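Local coordinates for DyP-type peroxidase (Pleurotus ostreatus PC15, PDB 6FSK), which is a heme b peroxidase of the dye-decolorizing family that probably uses peroxide to oxidise dyes and manganese(II), at residues E363-E368 with T374-G379. The protein carries 1 engineered substitution. Sequence-based numbering, arbitrary orientation.
Sequences EVTSQE and THHGRG
Residues 374-379 fold back past the start of the helix they follow, bringing the CA atoms of Glu368 and Thr374 to 5.8 Å and those of Val364 and His376 to 7.9 Å. The contact lies in the connection between edge strand 354-360 and its antiparallel neighbour 379-386, and centres on a capping box: Thr365 OG1 accepts from Glu368 N, and Thr365 N returns a bond to the anti lone pair of Glu368 OE2 at 2.9 Å. The same carboxylate holds the returning loop. OE1 of Glu368 takes the backbone N of His375 at 2.7 Å, and His376 N reaches that oxygen from above the carboxylate plane. Arg378 completes the grip end-on, its NH1 to OE1 of Glu368 at 2.9 Å and its NH2 to the syn lone pair of OE2 at 2.8 Å, although the two flat groups are turned 50° apart. With five donors converging on it, the carboxylate is probably kept ionised; an alanine here would probably leave the Arg378 charge without its mate and the loop backbone at His375 and His376 unanchored. A bend at chi3 (65°) swings the guanidinium of Arg378 toward the carboxylate of Glu368, and its NH2 also makes a weak bond to Glu363 O, while Pro362 O receives its NE. Val364 CG2 lies over the centre of one guanidinium face, 3.8 Å from Arg378 CZ.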
# COMPACT_ATOMS: atom_id res chain seq x y z
N GLU A 363 15.82 -8.15 11.19
CA GLU A 363 16.83 -7.85 10.13
C GLU A 363 17.38 -9.18 9.60
O GLU A 363 17.29 -10.25 10.29
CB GLU A 363 17.93 -7.01 10.75
CG GLU A 363 17.46 -5.61 11.16
CD GLU A 363 16.94 -4.87 9.95
OE1 GLU A 363 17.75 -4.58 8.98
OE2 GLU A 363 15.74 -4.64 9.84
N VAL A 364 17.95 -9.19 8.40
CA VAL A 364 18.56 -10.40 7.78
C VAL A 364 19.76 -10.82 8.67
O VAL A 364 20.54 -9.97 9.04
CB VAL A 364 18.99 -10.07 6.37
CG1 VAL A 364 19.83 -11.20 5.73
CG2 VAL A 364 17.72 -9.74 5.54
N THR A 365 19.80 -12.11 8.96
CA THR A 365 20.85 -12.62 9.85
C THR A 365 22.12 -13.00 9.06
O THR A 365 22.12 -13.12 7.83
CB THR A 365 20.43 -13.89 10.57
OG1 THR A 365 20.19 -14.89 9.62
CG2 THR A 365 19.11 -13.70 11.41
N SER A 366 23.24 -13.09 9.80
CA SER A 366 24.50 -13.54 9.13
C SER A 366 24.33 -14.83 8.41
O SER A 366 24.85 -15.01 7.29
CB SER A 366 25.62 -13.70 10.25
OG SER A 366 25.86 -12.42 10.78
N GLN A 367 23.57 -15.79 8.95
CA GLN A 367 23.42 -17.08 8.31
C GLN A 367 22.58 -16.93 7.02
O GLN A 367 22.85 -17.60 6.00
CB GLN A 367 22.73 -18.12 9.17
CG GLN A 367 22.75 -19.51 8.59
CD GLN A 367 24.19 -20.10 8.57
OE1 GLN A 367 24.87 -20.07 9.57
NE2 GLN A 367 24.66 -20.51 7.41
N GLU A 368 21.51 -16.13 7.09
CA GLU A 368 20.75 -15.85 5.90
C GLU A 368 21.58 -15.21 4.85
O GLU A 368 21.43 -15.58 3.65
CB GLU A 368 19.53 -14.94 6.22
CG GLU A 368 18.46 -15.62 7.02
CD GLU A 368 17.29 -14.66 7.37
OE1 GLU A 368 16.08 -14.88 6.95
OE2 GLU A 368 17.57 -13.67 8.08
N THR A 374 16.24 -16.92 2.70
CA THR A 374 15.39 -16.52 3.80
C THR A 374 15.15 -17.68 4.78
O THR A 374 14.74 -18.79 4.35
CB THR A 374 14.04 -16.07 3.27
OG1 THR A 374 14.21 -14.83 2.55
CG2 THR A 374 13.07 -15.80 4.39
N HIS A 375 15.37 -17.37 6.04
CA HIS A 375 15.04 -18.28 7.16
C HIS A 375 14.03 -17.72 8.12
O HIS A 375 13.48 -18.52 8.87
CB HIS A 375 16.29 -18.71 7.92
CG HIS A 375 17.24 -19.44 7.01
ND1 HIS A 375 18.59 -19.19 6.98
CD2 HIS A 375 16.99 -20.36 6.05
CE1 HIS A 375 19.14 -19.93 6.04
NE2 HIS A 375 18.20 -20.65 5.46
N HIS A 376 13.74 -16.42 8.09
CA HIS A 376 12.84 -15.77 8.98
C HIS A 376 11.84 -14.95 8.17
O HIS A 376 12.23 -14.38 7.15
CB HIS A 376 13.58 -14.84 9.93
CG HIS A 376 14.54 -15.55 10.78
ND1 HIS A 376 14.15 -16.43 11.78
CD2 HIS A 376 15.90 -15.57 10.76
CE1 HIS A 376 15.22 -16.91 12.37
NE2 HIS A 376 16.29 -16.41 11.78
N GLY A 377 10.63 -14.84 8.63
CA GLY A 377 9.58 -14.11 7.92
C GLY A 377 9.86 -12.63 8.15
O GLY A 377 10.07 -12.12 9.33
N ARG A 378 9.75 -11.87 7.07
CA ARG A 378 9.84 -10.43 7.17
C ARG A 378 9.11 -9.86 5.96
O ARG A 378 8.93 -10.57 4.96
CB ARG A 378 11.26 -9.93 7.20
CG ARG A 378 12.12 -10.35 6.00
CD ARG A 378 13.53 -9.80 6.10
NE ARG A 378 14.30 -10.36 7.26
CZ ARG A 378 14.85 -11.54 7.32
NH1 ARG A 378 14.87 -12.38 6.28
NH2 ARG A 378 15.45 -11.89 8.47
N GLY A 379 8.77 -8.60 6.03
CA GLY A 379 8.05 -8.01 4.88
C GLY A 379 7.34 -6.71 5.19
O GLY A 379 7.84 -5.89 5.93
O HOH W 1 19.05 -17.34 10.23